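Local coordinates for protein immunomodulatory active chitinase (Trichuris suis, PDB 6G9C) that probably binds and hydrolyses chitin as a secreted family 18 chitinase of a parasitic whipworm, and has immunomodulatory properties in inflammatory lung disease, at residues K265-I270 and I357-G363; Y33-C37 and M394-G399. All coordinates share one frame; numbering follows the deposited sequence.

Contact 1: K265-I270 and I357-G363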
# COMPACT_ATOMS: atom_id res chain seq x y z
N LYS A 265 29.86 -12.05 4.05
CA LYS A 265 29.98 -10.59 4.13
C LYS A 265 28.75 -9.88 3.58
O LYS A 265 28.39 -8.80 4.06
CB LYS A 265 31.22 -10.13 3.37
CG LYS A 265 32.55 -10.27 4.10
CD LYS A 265 33.63 -9.53 3.31
CE LYS A 265 35.01 -9.68 3.91
NZ LYS A 265 35.24 -8.74 5.04
N LYS A 266 28.10 -10.46 2.56
CA LYS A 266 26.94 -9.78 1.98
C LYS A 266 25.72 -9.84 2.88
O LYS A 266 24.73 -9.15 2.60
CB LYS A 266 26.63 -10.38 0.60
CG LYS A 266 27.72 -10.12 -0.45
CD LYS A 266 28.26 -8.67 -0.40
CE LYS A 266 27.32 -7.69 -1.11
NZ LYS A 266 27.93 -6.33 -1.27
N GLN A 267 25.78 -10.62 3.96
CA GLN A 267 24.74 -10.65 4.98
C GLN A 267 25.07 -9.78 6.20
O GLN A 267 24.25 -9.69 7.11
CB GLN A 267 24.49 -12.10 5.42
CG GLN A 267 23.68 -12.90 4.39
CD GLN A 267 23.53 -14.37 4.75
OE1 GLN A 267 24.33 -15.21 4.34
NE2 GLN A 267 22.49 -14.68 5.51
N ILE A 268 26.25 -9.16 6.23
CA ILE A 268 26.64 -8.32 7.36
C ILE A 268 26.36 -6.87 6.99
O ILE A 268 27.03 -6.31 6.11
CB ILE A 268 28.12 -8.52 7.73
CG1 ILE A 268 28.40 -9.97 8.13
CG2 ILE A 268 28.51 -7.55 8.85
CD1 ILE A 268 29.89 -10.36 8.11
N ILE A 269 25.40 -6.25 7.67
CA ILE A 269 25.01 -4.87 7.40
C ILE A 269 25.58 -3.99 8.50
O ILE A 269 25.30 -4.21 9.69
CB ILE A 269 23.49 -4.71 7.31
CG1 ILE A 269 22.87 -5.84 6.46
CG2 ILE A 269 23.13 -3.32 6.74
CD1 ILE A 269 23.48 -6.01 5.06
N ILE A 270 26.35 -2.97 8.12
CA ILE A 270 27.13 -2.18 9.07
C ILE A 270 26.26 -1.07 9.66
O ILE A 270 25.71 -0.24 8.93
CB ILE A 270 28.37 -1.58 8.40
CG1 ILE A 270 29.22 -2.69 7.76
CG2 ILE A 270 29.18 -0.76 9.42
CD1 ILE A 270 29.72 -3.72 8.73
N ILE A 357 32.74 0.47 3.75
CA ILE A 357 31.82 -0.64 3.47
C ILE A 357 31.99 -1.11 2.03
O ILE A 357 32.07 -2.32 1.75
CB ILE A 357 30.36 -0.22 3.73
CG1 ILE A 357 30.11 0.05 5.21
CG2 ILE A 357 29.38 -1.28 3.22
CD1 ILE A 357 28.71 0.62 5.44
N LYS A 358 32.07 -0.16 1.10
CA LYS A 358 32.23 -0.53 -0.31
C LYS A 358 33.59 -1.16 -0.56
O LYS A 358 33.70 -2.13 -1.32
CB LYS A 358 32.02 0.71 -1.19
CG LYS A 358 31.56 0.40 -2.60
CD LYS A 358 31.63 1.62 -3.49
CE LYS A 358 30.76 2.74 -2.95
NZ LYS A 358 30.60 3.82 -3.96
N GLN A 359 34.64 -0.63 0.08
CA GLN A 359 35.98 -1.14 -0.16
C GLN A 359 36.11 -2.59 0.28
O GLN A 359 36.73 -3.41 -0.41
CB GLN A 359 37.00 -0.27 0.58
CG GLN A 359 38.45 -0.75 0.48
CD GLN A 359 39.36 -0.04 1.47
OE1 GLN A 359 40.13 0.85 1.10
NE2 GLN A 359 39.29 -0.44 2.74
N GLU A 360 35.52 -2.93 1.42
CA GLU A 360 35.60 -4.27 1.99
C GLU A 360 34.50 -5.19 1.51
O GLU A 360 34.53 -6.38 1.83
CB GLU A 360 35.56 -4.19 3.53
CG GLU A 360 36.70 -3.40 4.14
CD GLU A 360 38.06 -3.93 3.75
OE1 GLU A 360 38.31 -5.14 3.96
OE2 GLU A 360 38.88 -3.15 3.22
N ASN A 361 33.54 -4.66 0.75
CA ASN A 361 32.43 -5.44 0.19
C ASN A 361 31.61 -6.12 1.29
O ASN A 361 31.27 -7.30 1.21
CB ASN A 361 32.94 -6.48 -0.81
CG ASN A 361 34.10 -5.96 -1.63
OD1 ASN A 361 33.93 -5.12 -2.52
ND2 ASN A 361 35.31 -6.44 -1.32
N TYR A 362 31.27 -5.35 2.32
CA TYR A 362 30.25 -5.82 3.24
C TYR A 362 28.87 -5.65 2.60
O TYR A 362 28.75 -5.18 1.46
CB TYR A 362 30.38 -5.12 4.60
CG TYR A 362 31.48 -5.73 5.43
CD1 TYR A 362 31.29 -6.96 6.05
CD2 TYR A 362 32.71 -5.10 5.58
CE1 TYR A 362 32.30 -7.55 6.80
CE2 TYR A 362 33.73 -5.68 6.33
CZ TYR A 362 33.51 -6.91 6.94
OH TYR A 362 34.50 -7.50 7.69
N GLY A 363 27.82 -6.05 3.32
CA GLY A 363 26.52 -6.18 2.68
C GLY A 363 25.78 -4.88 2.49
O GLY A 363 24.93 -4.77 1.59
O HOH W 1 24.18 -7.25 0.65

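Contact 2: Y33-C37 and M394-G399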
# COMPACT_ATOMS: atom_id res chain seq x y z
N TYR A 33 23.91 -3.14 -2.59
CA TYR A 33 24.11 -2.86 -1.17
C TYR A 33 22.76 -2.65 -0.49
O TYR A 33 21.89 -1.95 -1.02
CB TYR A 33 25.01 -1.64 -0.95
CG TYR A 33 26.45 -1.88 -1.36
CD1 TYR A 33 27.29 -2.66 -0.59
CD2 TYR A 33 26.95 -1.35 -2.55
CE1 TYR A 33 28.61 -2.90 -0.97
CE2 TYR A 33 28.27 -1.58 -2.93
CZ TYR A 33 29.08 -2.35 -2.14
OH TYR A 33 30.39 -2.58 -2.52
N VAL A 34 22.58 -3.29 0.67
CA VAL A 34 21.45 -3.01 1.54
C VAL A 34 21.58 -1.60 2.10
O VAL A 34 22.67 -1.19 2.53
CB VAL A 34 21.39 -4.05 2.68
CG1 VAL A 34 20.45 -3.59 3.79
CG2 VAL A 34 20.99 -5.42 2.16
N ARG A 35 20.47 -0.85 2.13
CA ARG A 35 20.40 0.43 2.82
C ARG A 35 19.20 0.41 3.75
O ARG A 35 18.06 0.43 3.29
CB ARG A 35 20.32 1.61 1.84
CG ARG A 35 21.50 1.65 0.89
CD ARG A 35 21.39 2.81 -0.09
NE ARG A 35 20.44 2.55 -1.17
CZ ARG A 35 19.27 3.16 -1.29
NH1 ARG A 35 18.90 4.07 -0.41
NH2 ARG A 35 18.46 2.86 -2.30
N GLY A 36 19.46 0.35 5.06
CA GLY A 36 18.37 0.30 6.03
C GLY A 36 18.29 1.49 6.96
O GLY A 36 19.29 2.17 7.20
N CYS A 37 17.10 1.76 7.52
CA CYS A 37 16.89 2.87 8.43
C CYS A 37 15.91 2.47 9.50
O CYS A 37 14.84 1.95 9.18
CB CYS A 37 16.31 4.10 7.70
SG CYS A 37 17.30 4.69 6.33
N MET A 394 24.12 7.18 2.28
CA MET A 394 23.97 5.78 1.89
C MET A 394 23.58 5.67 0.41
O MET A 394 24.29 5.04 -0.38
CB MET A 394 22.92 5.09 2.78
CG MET A 394 23.37 4.87 4.21
SD MET A 394 22.36 3.61 5.05
CE MET A 394 20.75 4.37 4.99
N GLN A 395 22.47 6.31 0.03
CA GLN A 395 22.07 6.35 -1.37
C GLN A 395 23.17 6.93 -2.25
O GLN A 395 23.46 6.41 -3.34
CB GLN A 395 20.80 7.17 -1.51
CG GLN A 395 19.78 6.61 -2.45
CD GLN A 395 20.25 6.62 -3.87
OE1 GLN A 395 20.97 7.53 -4.29
NE2 GLN A 395 19.85 5.61 -4.63
N GLU A 396 23.80 8.02 -1.81
CA GLU A 396 24.73 8.74 -2.68
C GLU A 396 25.98 7.93 -2.97
O GLU A 396 26.53 8.03 -4.07
CB GLU A 396 25.12 10.08 -2.07
CG GLU A 396 24.03 11.11 -2.08
CD GLU A 396 24.37 12.31 -1.23
OE1 GLU A 396 25.57 12.52 -0.95
OE2 GLU A 396 23.44 13.05 -0.85
N ILE A 397 26.44 7.14 -2.01
CA ILE A 397 27.68 6.40 -2.14
C ILE A 397 27.44 4.94 -2.51
O ILE A 397 28.11 4.41 -3.39
CB ILE A 397 28.50 6.51 -0.83
CG1 ILE A 397 28.85 7.97 -0.53
CG2 ILE A 397 29.76 5.65 -0.91
CD1 ILE A 397 29.39 8.21 0.88
N LEU A 398 26.47 4.28 -1.87
CA LEU A 398 26.21 2.88 -2.18
C LEU A 398 25.26 2.70 -3.36
O LEU A 398 25.15 1.59 -3.87
CB LEU A 398 25.65 2.16 -0.96
CG LEU A 398 26.54 2.17 0.29
CD1 LEU A 398 25.84 1.52 1.47
CD2 LEU A 398 27.88 1.51 0.02
N GLY A 399 24.60 3.76 -3.81
CA GLY A 399 23.80 3.71 -5.02
C GLY A 399 22.40 3.17 -4.84
O GLY A 399 21.69 2.91 -5.82

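Contact 1: K265-I270 and I357-G363
The phenol ring of Tyr362 is held between the aliphatic part of Lys265 over one face and the CD1 methyl of Ile270 on the other side of the ring plane, both near the rim, while CD1 of Ile268 meets the ring edge in its plane. The Lys265 chain is extended to CE and bends only at its last torsion (chi4 -82°). That bend carries NZ to 3.0 Å from Tyr362 OH. Ile268 runs beside the ring in the same direction, its CB 3.9 Å from Tyr362 CD1.

Next to the ring, the two backbones meet closely. Gly363 N donates to Ile268 O (2.9 Å, 146° at the hydrogen), and a water donates to both Lys266 O and Gly363 O. Lys266 O and the CD1 methyl of Ile269 lie on the side of Gly363 where a CB would project; Lys266 O receives a CA-H...O contact from Gly363 CA (3.5 Å). Lys266 starts away from the other segment, but its bent chain brings NZ back to donate a hydrogen bond to Tyr362 O (3.1 Å), from above the carbonyl plane. Deeper in, Ile270 and Ile357 lie alongside one another, pointing opposite ways, with Ile270 CB 3.7 Å from Ile357 CD1.

A Schellman motif ends helix 347-360, with Asn361 at positive phi as its C-prime residue and Tyr362 N bonded to Ile357 O. The chain then enters strand 364-368, parallel to strand 268-281 in the TIM barrel. Helix 251-261 packs on Tyr362 and Ile270, so the contact joins the starts of two neighbouring barrel strands to the helices that precede them.

Contact 2: Y33-C37 and M394-G399
Tyr33, Arg35 and Leu398 all have CG opposite their own carbonyl carbon, and this setting swings the Tyr33 ring (chi1 -68°) toward the helix, where one face receives the CD2 methyl of Leu398. The CH-pi contact measures 4.0 Å from Leu398 CD2 to the centroid of the Tyr33 ring, 16° off the normal. The Tyr33 and Leu398 side chains lie roughly perpendicular, and their CB atoms also touch. Arg35 extends straight to CD and then bends at chi3 (-77°), which lays its guanidinium beside the helix. There Arg35 CD lies 3.6 Å from Met394 C, and Gln395 CG sits over one guanidinium face, 3.4 Å from Arg35 NH1. The amide of Gln395 stands nearly perpendicular to that guanidinium. Farther along the strand, Met394 curls at its last torsion and places CE 3.4 Å from Gly36 O and 3.7 Å from Cys37 SG.

Strand 34-37 and helix 394-398 run antiparallel, with their axes 9.6 Å apart. Thus the C-terminal helix of the modelled chain packs along the first strand of the family 18 barrel. The disulfide between Cys37 and Cys62 ties that strand to the chain leading into strand 64-72, and Met394 also rests on Ala365 and Val367 of strand 364-368.

No hydrogen bond crosses between the two segments. The polar end of Arg35 is instead engaged by Asn60 O through NH1, so this charged side chain meets the helix chiefly through its methylene groups and a guanidinium face, and cohesion here comes mainly from van der Waals contact.

The centres of contacts 1 and 2 lie about 11 Å apart, and strand 364-368, which directly follows 357-363, pairs with both 268-281 and 34-40. Along the chain the order is 33-37, 265-270, 357-363, 394-399, so contact 2 brackets contact 1. They touch directly: Gly363 O lies 2.9 Å from Val34 N, and Lys358 NZ lies 2.6 Å from Ile397 O, both probable hydrogen bonds, while the Tyr33 ring packs on Tyr362 O. Together they describe the closure of the TIM barrel, where its last strand lies between the first strand and 268-281 and the last modelled helix, 392-398, packs over this seam.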